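Local atomic coordinates of Rio2 kinase (Chaetomium thermophilum, PDB entry 4GYI), a protein that binds ATP and magnesium as an atypical RIO-type kinase, probably of serine and threonine, and has an ATPase-dependent role on the maturing pre-40S ribosomal subunit. Residues D16-E24 against L77-H88; V193-V201 against E233-E241. All coordinates share one frame; numbering follows the deposited sequence.

Contact 1 of 2, residues D16-E24 against L77-H88; sequences DWRVLTAVE and LTYGGLDYLALH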
loop_
_atom_site.group_PDB
_atom_site.type_symbol
_atom_site.label_atom_id
_atom_site.label_comp_id
_atom_site.label_asym_id
_atom_site.label_seq_id
_atom_site.Cartn_x
_atom_site.Cartn_y
_atom_site.Cartn_z
ATOM N N ASP A 16 -23.641 -5.091 14.684
ATOM C CA ASP A 16 -23.486 -4.930 13.239
ATOM C C ASP A 16 -22.042 -5.243 12.901
ATOM O O ASP A 16 -21.746 -5.924 11.911
ATOM C CB ASP A 16 -23.848 -3.529 12.773
ATOM C CG ASP A 16 -25.337 -3.297 12.746
ATOM O OD1 ASP A 16 -26.084 -4.293 12.713
ATOM O OD2 ASP A 16 -25.758 -2.122 12.762
ATOM N N TRP A 17 -21.144 -4.755 13.748
ATOM C CA TRP A 17 -19.727 -5.061 13.619
ATOM C C TRP A 17 -19.418 -6.550 13.791
ATOM O O TRP A 17 -18.639 -7.126 13.034
ATOM C CB TRP A 17 -18.916 -4.203 14.586
ATOM C CG TRP A 17 -18.882 -2.771 14.149
ATOM C CD1 TRP A 17 -19.529 -1.720 14.721
ATOM C CD2 TRP A 17 -18.209 -2.252 12.996
ATOM N NE1 TRP A 17 -19.273 -0.568 14.017
ATOM C CE2 TRP A 17 -18.460 -0.868 12.955
ATOM C CE3 TRP A 17 -17.398 -2.823 12.006
ATOM C CZ2 TRP A 17 -17.929 -0.042 11.959
ATOM C CZ3 TRP A 17 -16.869 -2.003 11.019
ATOM C CH2 TRP A 17 -17.136 -0.631 11.004
ATOM N N ARG A 18 -20.053 -7.170 14.774
ATOM C CA ARG A 18 -19.834 -8.576 15.079
ATOM C C ARG A 18 -20.246 -9.492 13.919
ATOM O O ARG A 18 -19.569 -10.471 13.619
ATOM C CB ARG A 18 -20.601 -8.939 16.352
ATOM C CG ARG A 18 -20.204 -10.266 16.955
ATOM C CD ARG A 18 -20.945 -10.541 18.271
ATOM N NE ARG A 18 -20.383 -11.709 18.941
ATOM C CZ ARG A 18 -19.367 -11.652 19.797
ATOM N NH1 ARG A 18 -18.826 -10.478 20.099
ATOM N NH2 ARG A 18 -18.900 -12.762 20.359
ATOM N N VAL A 19 -21.361 -9.164 13.275
ATOM C CA VAL A 19 -21.843 -9.910 12.117
ATOM C C VAL A 19 -20.955 -9.662 10.888
ATOM O O VAL A 19 -20.606 -10.600 10.164
ATOM C CB VAL A 19 -23.320 -9.560 11.812
ATOM C CG1 VAL A 19 -23.780 -10.204 10.518
ATOM C CG2 VAL A 19 -24.204 -10.016 12.954
ATOM N N LEU A 20 -20.589 -8.400 10.661
ATOM C CA LEU A 20 -19.642 -8.068 9.612
ATOM C C LEU A 20 -18.351 -8.861 9.810
ATOM O O LEU A 20 -17.845 -9.482 8.877
ATOM C CB LEU A 20 -19.356 -6.559 9.579
ATOM C CG LEU A 20 -18.573 -6.077 8.358
ATOM C CD1 LEU A 20 -19.308 -6.499 7.086
ATOM C CD2 LEU A 20 -18.325 -4.531 8.378
ATOM N N THR A 21 -17.829 -8.852 11.030
ATOM C CA THR A 21 -16.607 -9.590 11.345
ATOM C C THR A 21 -16.784 -11.093 11.127
ATOM O O THR A 21 -15.875 -11.777 10.651
ATOM C CB THR A 21 -16.189 -9.346 12.806
ATOM O OG1 THR A 21 -15.966 -7.943 13.013
ATOM C CG2 THR A 21 -14.919 -10.124 13.145
ATOM N N ALA A 22 -17.968 -11.591 11.468
ATOM C CA ALA A 22 -18.305 -12.999 11.281
ATOM C C ALA A 22 -18.316 -13.403 9.812
ATOM O O ALA A 22 -17.939 -14.523 9.468
ATOM C CB ALA A 22 -19.665 -13.321 11.929
ATOM N N VAL A 23 -18.773 -12.507 8.946
ATOM C CA VAL A 23 -18.749 -12.795 7.514
ATOM C C VAL A 23 -17.298 -12.853 7.039
ATOM O O VAL A 23 -16.910 -13.727 6.256
ATOM C CB VAL A 23 -19.522 -11.745 6.708
ATOM C CG1 VAL A 23 -19.324 -11.976 5.219
ATOM C CG2 VAL A 23 -20.998 -11.784 7.080
ATOM N N GLU A 24 -16.488 -11.933 7.550
ATOM C CA GLU A 24 -15.077 -11.951 7.229
ATOM C C GLU A 24 -14.431 -13.285 7.627
ATOM O O GLU A 24 -13.718 -13.889 6.836
ATOM C CB GLU A 24 -14.342 -10.786 7.894
ATOM C CG GLU A 24 -12.861 -10.755 7.525
ATOM C CD GLU A 24 -12.056 -9.786 8.366
ATOM O OE1 GLU A 24 -12.434 -9.539 9.528
ATOM O OE2 GLU A 24 -11.041 -9.274 7.861
ATOM N N LEU A 77 -18.542 -10.805 1.756
ATOM C CA LEU A 77 -18.019 -9.503 2.099
ATOM C C LEU A 77 -17.788 -8.703 0.810
ATOM O O LEU A 77 -17.345 -9.262 -0.194
ATOM C CB LEU A 77 -16.705 -9.720 2.832
ATOM C CG LEU A 77 -16.053 -8.615 3.636
ATOM C CD1 LEU A 77 -16.964 -8.202 4.771
ATOM C CD2 LEU A 77 -14.724 -9.153 4.160
ATOM N N THR A 78 -18.106 -7.410 0.815
ATOM C CA THR A 78 -17.727 -6.569 -0.315
ATOM C C THR A 78 -16.438 -5.831 0.016
ATOM O O THR A 78 -15.939 -5.905 1.141
ATOM C CB THR A 78 -18.793 -5.527 -0.674
ATOM O OG1 THR A 78 -18.966 -4.622 0.427
ATOM C CG2 THR A 78 -20.106 -6.200 -1.025
ATOM N N TYR A 79 -15.886 -5.139 -0.968
ATOM C CA TYR A 79 -14.707 -4.325 -0.732
ATOM C C TYR A 79 -14.964 -3.243 0.320
ATOM O O TYR A 79 -14.104 -2.970 1.176
ATOM C CB TYR A 79 -14.239 -3.699 -2.045
ATOM C CG TYR A 79 -13.867 -4.725 -3.100
ATOM C CD1 TYR A 79 -12.827 -5.609 -2.883
ATOM C CD2 TYR A 79 -14.557 -4.808 -4.307
ATOM C CE1 TYR A 79 -12.473 -6.535 -3.822
ATOM C CE2 TYR A 79 -14.205 -5.747 -5.265
ATOM C CZ TYR A 79 -13.147 -6.602 -5.017
ATOM O OH TYR A 79 -12.761 -7.556 -5.932
ATOM N N GLY A 80 -16.151 -2.642 0.265
ATOM C CA GLY A 80 -16.530 -1.630 1.238
ATOM C C GLY A 80 -16.531 -2.223 2.635
ATOM O O GLY A 80 -16.071 -1.594 3.590
ATOM N N GLY A 81 -17.035 -3.449 2.750
ATOM C CA GLY A 81 -17.059 -4.147 4.029
ATOM C C GLY A 81 -15.684 -4.319 4.657
ATOM O O GLY A 81 -15.505 -4.070 5.856
ATOM N N LEU A 82 -14.709 -4.721 3.837
ATOM C CA LEU A 82 -13.321 -4.884 4.283
ATOM C C LEU A 82 -12.705 -3.549 4.725
ATOM O O LEU A 82 -12.065 -3.469 5.777
ATOM C CB LEU A 82 -12.477 -5.533 3.158
ATOM C CG LEU A 82 -11.089 -6.066 3.550
ATOM C CD1 LEU A 82 -11.221 -7.267 4.503
ATOM C CD2 LEU A 82 -10.238 -6.425 2.330
ATOM N N ASP A 83 -12.886 -2.511 3.898
ATOM C CA ASP A 83 -12.512 -1.125 4.247
ATOM C C ASP A 83 -13.013 -0.787 5.658
ATOM O O ASP A 83 -12.237 -0.395 6.537
ATOM C CB ASP A 83 -13.147 -0.119 3.259
ATOM C CG ASP A 83 -12.601 -0.235 1.829
ATOM O OD1 ASP A 83 -11.607 -0.965 1.603
ATOM O OD2 ASP A 83 -13.164 0.436 0.926
ATOM N N TYR A 84 -14.320 -0.968 5.868
ATOM C CA TYR A 84 -14.940 -0.651 7.159
ATOM C C TYR A 84 -14.293 -1.440 8.292
ATOM O O TYR A 84 -13.966 -0.880 9.333
ATOM C CB TYR A 84 -16.445 -0.926 7.136
ATOM C CG TYR A 84 -17.296 0.246 6.694
ATOM C CD1 TYR A 84 -18.440 0.607 7.405
ATOM C CD2 TYR A 84 -16.969 0.982 5.565
ATOM C CE1 TYR A 84 -19.236 1.664 6.995
ATOM C CE2 TYR A 84 -17.754 2.047 5.153
ATOM C CZ TYR A 84 -18.884 2.380 5.869
ATOM O OH TYR A 84 -19.659 3.436 5.451
ATOM N N LEU A 85 -14.095 -2.739 8.073
ATOM C CA LEU A 85 -13.444 -3.580 9.072
ATOM C C LEU A 85 -12.041 -3.084 9.392
ATOM O O LEU A 85 -11.651 -3.054 10.550
ATOM C CB LEU A 85 -13.392 -5.036 8.613
ATOM C CG LEU A 85 -14.719 -5.776 8.708
ATOM C CD1 LEU A 85 -14.639 -7.107 7.989
ATOM C CD2 LEU A 85 -15.114 -5.970 10.175
ATOM N N ALA A 86 -11.288 -2.697 8.363
ATOM C CA ALA A 86 -9.957 -2.136 8.580
ATOM C C ALA A 86 -10.017 -0.867 9.421
ATOM O O ALA A 86 -9.251 -0.706 10.351
ATOM C CB ALA A 86 -9.262 -1.849 7.245
ATOM N N LEU A 87 -10.916 0.047 9.066
ATOM C CA LEU A 87 -11.054 1.306 9.798
ATOM C C LEU A 87 -11.427 1.075 11.258
ATOM O O LEU A 87 -10.912 1.738 12.154
ATOM C CB LEU A 87 -12.107 2.204 9.151
ATOM C CG LEU A 87 -11.649 3.089 7.995
ATOM C CD1 LEU A 87 -12.848 3.754 7.340
ATOM C CD2 LEU A 87 -10.661 4.131 8.503
ATOM N N HIS A 88 -12.332 0.131 11.480
ATOM C CA HIS A 88 -12.788 -0.218 12.817
ATOM C C HIS A 88 -11.615 -0.675 13.682
ATOM O O HIS A 88 -11.473 -0.282 14.847
ATOM C CB HIS A 88 -13.829 -1.327 12.714
ATOM C CG HIS A 88 -14.634 -1.510 13.957
ATOM N ND1 HIS A 88 -15.516 -0.555 14.417
ATOM C CD2 HIS A 88 -14.684 -2.530 14.843
ATOM C CE1 HIS A 88 -16.080 -0.982 15.531
ATOM N NE2 HIS A 88 -15.594 -2.178 15.811
#
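Trp17 O takes two bonds from Thr21, a residue that also touches Leu85. The backbone N of Thr21 lies 2.8 Å from Trp17 O, and its OG1, held above the carbonyl plane, is also 2.8 Å from Trp17 O. The Trp17 side chain carries the other end of the contact. Its five-membered ring stacks face to face on the His88 imidazole, with centroids 3.8 Å apart and planes at 15°. His88 CG is anti to its backbone N (chi1 -164°), which lays the imidazole over the indole. His88 CB makes a CH-pi contact over the Trp17 six-membered ring, 3.9 Å from its centroid. With an alanine here instead of Trp17, His88 is likely to lose its stacking partner and a gap would open beside Tyr84 CB. Leu85 is a knob among Trp17, Leu20, Thr21 and Glu24. Its CD2 meets Thr21 OG1 at 3.6 Å, and its CD1 lies against the Glu24 chain, whose carboxylate pairs with Arg185. Farther along, Leu20 CD1 meets Leu77 CD1 at 3.7 Å. The axes of segments 16-24 and 79-88 come within 10.5 Å, and their N-to-C directions differ by 118°. This is the buried helix packing of the Rio2 N-terminal winged helix-turn-helix domain.

Contact 2 of 2, residues V193-V201 against E233-E241; sequences VDALPMRQV and EFNILIREE. With MG (magnesium ion), chain C; ADP (adenosine-5'-diphosphate), chain B.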
loop_
_atom_site.group_PDB
_atom_site.type_symbol
_atom_site.label_atom_id
_atom_site.label_comp_id
_atom_site.label_asym_id
_atom_site.label_seq_id
_atom_site.Cartn_x
_atom_site.Cartn_y
_atom_site.Cartn_z
ATOM N N VAL A 193 4.112 12.881 5.375
ATOM C CA VAL A 193 5.394 13.529 5.135
ATOM C C VAL A 193 5.146 14.919 4.577
ATOM O O VAL A 193 4.337 15.084 3.674
ATOM C CB VAL A 193 6.230 12.718 4.108
ATOM C CG1 VAL A 193 7.576 13.358 3.883
ATOM C CG2 VAL A 193 6.407 11.294 4.584
ATOM N N ASP A 194 5.833 15.928 5.097
ATOM C CA ASP A 194 5.672 17.275 4.544
ATOM C C ASP A 194 6.550 17.450 3.292
ATOM O O ASP A 194 7.529 18.177 3.278
ATOM C CB ASP A 194 5.920 18.358 5.599
ATOM C CG ASP A 194 7.350 18.365 6.113
ATOM O OD1 ASP A 194 7.921 17.268 6.320
ATOM O OD2 ASP A 194 7.904 19.474 6.300
ATOM N N ALA A 195 6.189 16.735 2.243
ATOM C CA ALA A 195 6.909 16.787 0.987
ATOM C C ALA A 195 5.917 16.428 -0.103
ATOM O O ALA A 195 4.935 15.735 0.147
ATOM C CB ALA A 195 8.072 15.804 0.995
ATOM N N LEU A 196 6.175 16.918 -1.304
ATOM C CA LEU A 196 5.324 16.680 -2.455
ATOM C C LEU A 196 6.103 15.867 -3.494
ATOM O O LEU A 196 7.334 15.922 -3.525
ATOM C CB LEU A 196 4.917 18.024 -3.041
ATOM C CG LEU A 196 4.395 19.012 -1.997
ATOM C CD1 LEU A 196 4.040 20.346 -2.655
ATOM C CD2 LEU A 196 3.198 18.438 -1.272
ATOM N N PRO A 197 5.393 15.114 -4.343
ATOM C CA PRO A 197 6.055 14.294 -5.365
ATOM C C PRO A 197 7.028 15.135 -6.199
ATOM O O PRO A 197 6.719 16.275 -6.526
ATOM C CB PRO A 197 4.894 13.835 -6.257
ATOM C CG PRO A 197 3.687 13.899 -5.397
ATOM C CD PRO A 197 3.922 14.993 -4.389
ATOM N N MET A 198 8.187 14.575 -6.517
ATOM C CA MET A 198 9.177 15.248 -7.363
ATOM C C MET A 198 8.600 15.685 -8.726
ATOM O O MET A 198 9.015 16.688 -9.294
ATOM C CB MET A 198 10.398 14.333 -7.560
ATOM C CG MET A 198 11.534 14.967 -8.342
ATOM S SD MET A 198 13.002 13.904 -8.294
ATOM C CE MET A 198 12.355 12.363 -8.974
ATOM N N ARG A 199 7.633 14.927 -9.234
ATOM C CA ARG A 199 6.978 15.243 -10.498
ATOM C C ARG A 199 6.564 16.713 -10.575
ATOM O O ARG A 199 6.656 17.333 -11.632
ATOM C CB ARG A 199 5.737 14.353 -10.674
ATOM C CG ARG A 199 4.981 14.565 -11.980
ATOM C CD ARG A 199 3.501 14.861 -11.742
ATOM N NE ARG A 199 3.250 16.253 -11.360
ATOM C CZ ARG A 199 3.050 17.243 -12.229
ATOM N NH1 ARG A 199 3.074 17.001 -13.534
ATOM N NH2 ARG A 199 2.832 18.479 -11.796
ATOM N N GLN A 200 6.133 17.278 -9.450
ATOM C CA GLN A 200 5.598 18.636 -9.464
ATOM C C GLN A 200 6.538 19.687 -8.892
ATOM O O GLN A 200 6.142 20.846 -8.721
ATOM C CB GLN A 200 4.232 18.694 -8.768
ATOM C CG GLN A 200 4.209 18.087 -7.398
ATOM C CD GLN A 200 2.818 18.103 -6.771
ATOM O OE1 GLN A 200 2.078 17.116 -6.832
ATOM N NE2 GLN A 200 2.465 19.225 -6.153
ATOM N N VAL A 201 7.777 19.289 -8.605
ATOM C CA VAL A 201 8.761 20.228 -8.065
ATOM C C VAL A 201 8.901 21.397 -9.034
ATOM O O VAL A 201 9.088 21.198 -10.239
ATOM C CB VAL A 201 10.129 19.550 -7.759
ATOM C CG1 VAL A 201 10.875 19.202 -9.043
ATOM C CG2 VAL A 201 10.974 20.435 -6.847
ATOM N N GLU A 233 9.293 9.556 -10.393
ATOM C CA GLU A 233 9.032 10.893 -9.881
ATOM C C GLU A 233 7.701 10.978 -9.120
ATOM O O GLU A 233 7.368 12.026 -8.568
ATOM C CB GLU A 233 9.084 11.929 -11.013
ATOM C CG GLU A 233 7.984 11.756 -12.086
ATOM C CD GLU A 233 8.418 10.870 -13.254
ATOM O OE1 GLU A 233 9.428 10.136 -13.119
ATOM O OE2 GLU A 233 7.754 10.918 -14.312
ATOM N N PHE A 234 6.957 9.872 -9.097
ATOM C CA PHE A 234 5.721 9.759 -8.321
ATOM C C PHE A 234 5.952 9.142 -6.954
ATOM O O PHE A 234 5.146 9.336 -6.054
ATOM C CB PHE A 234 4.677 8.921 -9.063
ATOM C CG PHE A 234 4.324 9.463 -10.415
ATOM C CD1 PHE A 234 3.405 10.491 -10.538
ATOM C CD2 PHE A 234 4.930 8.957 -11.562
ATOM C CE1 PHE A 234 3.075 11.006 -11.790
ATOM C CE2 PHE A 234 4.618 9.464 -12.814
ATOM C CZ PHE A 234 3.684 10.496 -12.929
ATOM N N ASN A 235 7.043 8.393 -6.804
ATOM C CA ASN A 235 7.330 7.719 -5.539
ATOM C C ASN A 235 8.485 8.341 -4.794
ATOM O O ASN A 235 8.989 7.786 -3.816
ATOM C CB ASN A 235 7.568 6.225 -5.779
ATOM C CG ASN A 235 6.329 5.555 -6.299
ATOM O OD1 ASN A 235 5.234 6.021 -6.004
ATOM N ND2 ASN A 235 6.478 4.509 -7.109
ATOM N N ILE A 236 8.919 9.484 -5.300
ATOM C CA ILE A 236 9.935 10.284 -4.641
ATOM C C ILE A 236 9.302 11.610 -4.254
ATOM O O ILE A 236 8.794 12.352 -5.102
ATOM C CB ILE A 236 11.152 10.538 -5.559
ATOM C CG1 ILE A 236 11.845 9.211 -5.871
ATOM C CG2 ILE A 236 12.134 11.506 -4.893
ATOM C CD1 ILE A 236 12.605 9.203 -7.184
ATOM N N LEU A 237 9.314 11.881 -2.961
ATOM C CA LEU A 237 8.787 13.115 -2.428
ATOM C C LEU A 237 9.989 13.988 -2.127
ATOM O O LEU A 237 11.035 13.487 -1.745
ATOM C CB LEU A 237 7.976 12.847 -1.145
ATOM C CG LEU A 237 6.796 11.852 -1.217
ATOM C CD1 LEU A 237 5.884 11.961 0.002
ATOM C CD2 LEU A 237 5.977 12.042 -2.473
ATOM N N ILE A 238 9.833 15.293 -2.310
ATOM C CA ILE A 238 10.909 16.227 -2.073
ATOM C C ILE A 238 10.529 17.134 -0.923
ATOM O O ILE A 238 9.557 17.877 -1.023
ATOM C CB ILE A 238 11.166 17.101 -3.310
ATOM C CG1 ILE A 238 11.532 16.234 -4.522
ATOM C CG2 ILE A 238 12.294 18.086 -3.026
ATOM C CD1 ILE A 238 12.743 15.376 -4.285
ATOM N N ARG A 239 11.261 17.050 0.186
ATOM C CA ARG A 239 11.066 18.016 1.263
ATOM C C ARG A 239 11.902 19.239 0.930
ATOM O O ARG A 239 13.087 19.113 0.621
ATOM C CB ARG A 239 11.498 17.452 2.620
ATOM C CG ARG A 239 10.694 18.030 3.780
ATOM C CD ARG A 239 11.375 17.891 5.138
ATOM N NE ARG A 239 12.011 16.592 5.351
ATOM C CZ ARG A 239 11.418 15.540 5.912
ATOM N NH1 ARG A 239 10.158 15.619 6.319
ATOM N NH2 ARG A 239 12.084 14.404 6.064
ATOM N N GLU A 240 11.287 20.418 0.970
ATOM C CA GLU A 240 11.996 21.661 0.680
ATOM C C GLU A 240 12.248 22.436 1.968
ATOM O O GLU A 240 11.349 22.576 2.798
ATOM C CB GLU A 240 11.183 22.531 -0.275
ATOM C CG GLU A 240 10.699 21.835 -1.537
ATOM C CD GLU A 240 9.838 22.742 -2.417
ATOM O OE1 GLU A 240 9.760 23.961 -2.123
ATOM O OE2 GLU A 240 9.244 22.236 -3.400
ATOM N N GLU A 241 13.463 22.942 2.139
ATOM C CA GLU A 241 13.777 23.751 3.318
ATOM C C GLU A 241 14.596 24.984 2.966
ATOM O O GLU A 241 15.618 24.895 2.275
ATOM C CB GLU A 241 14.515 22.923 4.373
ATOM C CG GLU A 241 13.676 21.806 4.987
ATOM C CD GLU A 241 14.530 20.693 5.562
ATOM O OE1 GLU A 241 15.743 20.920 5.755
ATOM O OE2 GLU A 241 13.993 19.591 5.809
HETATM MG MG MG C . 3.291 5.176 -6.059
HETATM P PB ADP B . 0.263 4.268 -5.086
HETATM O O1B ADP B . -1.210 4.249 -5.417
HETATM O O2B ADP B . 1.216 4.840 -6.107
HETATM O O3B ADP B . 0.629 2.797 -4.592
HETATM P PA ADP B . 1.756 5.778 -3.129
HETATM O O1A ADP B . 2.742 5.920 -4.257
HETATM O O2A ADP B . 2.228 5.101 -1.849
HETATM O O3A ADP B . 0.417 5.062 -3.673
HETATM O "O5'" ADP B . 1.160 7.233 -2.838
HETATM C "C5'" ADP B . 0.526 7.961 -3.898
HETATM C "C4'" ADP B . 0.669 9.462 -3.649
HETATM O "O4'" ADP B . 0.151 9.806 -2.351
HETATM C "C3'" ADP B . 2.112 9.966 -3.634
HETATM O "O3'" ADP B . 2.619 10.295 -4.932
HETATM C "C2'" ADP B . 2.041 11.183 -2.736
HETATM O "O2'" ADP B . 1.451 12.283 -3.438
HETATM C "C1'" ADP B . 0.989 10.788 -1.730
HETATM N N9 ADP B . 1.534 10.143 -0.520
HETATM C C8 ADP B . 1.546 8.819 -0.275
HETATM N N7 ADP B . 2.067 8.547 0.951
HETATM C C5 ADP B . 2.378 9.741 1.497
HETATM C C6 ADP B . 2.952 10.200 2.774
HETATM N N6 ADP B . 3.299 9.305 3.721
HETATM N N1 ADP B . 3.109 11.527 2.954
HETATM C C2 ADP B . 2.752 12.436 2.019
HETATM N N3 ADP B . 2.219 12.092 0.839
HETATM C C4 ADP B . 2.022 10.785 0.530
HETATM O O HOH W 1 2.816 7.069 -6.791
HETATM O O HOH W 2 3.342 4.598 -8.090
#
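Val193 and Leu237 meet at the adenine of ADP. Val193 N donates to ADP N1 at 2.9 Å, and Leu237 CD1 touches ADP C2 at 3.8 Å. At the ribose, ADP O3' donates to Phe234 O at 2.9 Å, while Pro197 CG packs near O2'. Asn235 OD1 binds the magnesium ion at 2.1 Å. Two ADP phosphate oxygens and two waters also hold the metal, and the phosphorylated Asp258 belongs to the same site.

The backbones behind this shell are pinned together. Ile238 N donates to Leu196 O at 2.8 Å, and Met198 N to Ile236 O at 2.7 Å. Arg199 N donates to Glu233 O, just before Phe234 and Asn235. The Leu237 branch CD2 lies against Pro197, so one side chain touches both the adenine, through CD1, and the proline, through CD2.

Farther out, Arg239 NH1 forms a salt bridge to Asp194 OD1 at 2.8 Å, with the oxygen only 4° out of the guanidinium plane. The bend of Met198 at chi3 (57°) turns its CE to Ile236 CD1, 3.6 Å away. Helices 207-223 and 270-289 also pack on Met198. The short antiparallel pairing joins the segment after the hinge to the catalytic loop and the strand that follows it. Residues of this pairing, with Leu237 against the adenine, line the floor of the nucleotide site in the protein kinase fold.

In the fold
The contacts lie in series, neither nested nor crossed. Contact 1 closes a loop of 52 residues that includes helices 35-42 and 51-60 and strand 64-68, and so ties the first helix of the N-terminal winged-helix domain to helix 79-92. The chain then lays down three strands of the five-stranded sheet, helix 149-172, and the last two strands. Contact 2 opens just past strand 187-191, in the kinase domain. It closes a 31-residue loop that holds helix 207-223, and sets strand 196-197 beside strand 236-242, the middle strand of a three-stranded sheet with 250-256. The centres of contacts 1 and 2 lie about 34 Å apart, on opposite sides of the chain's centre.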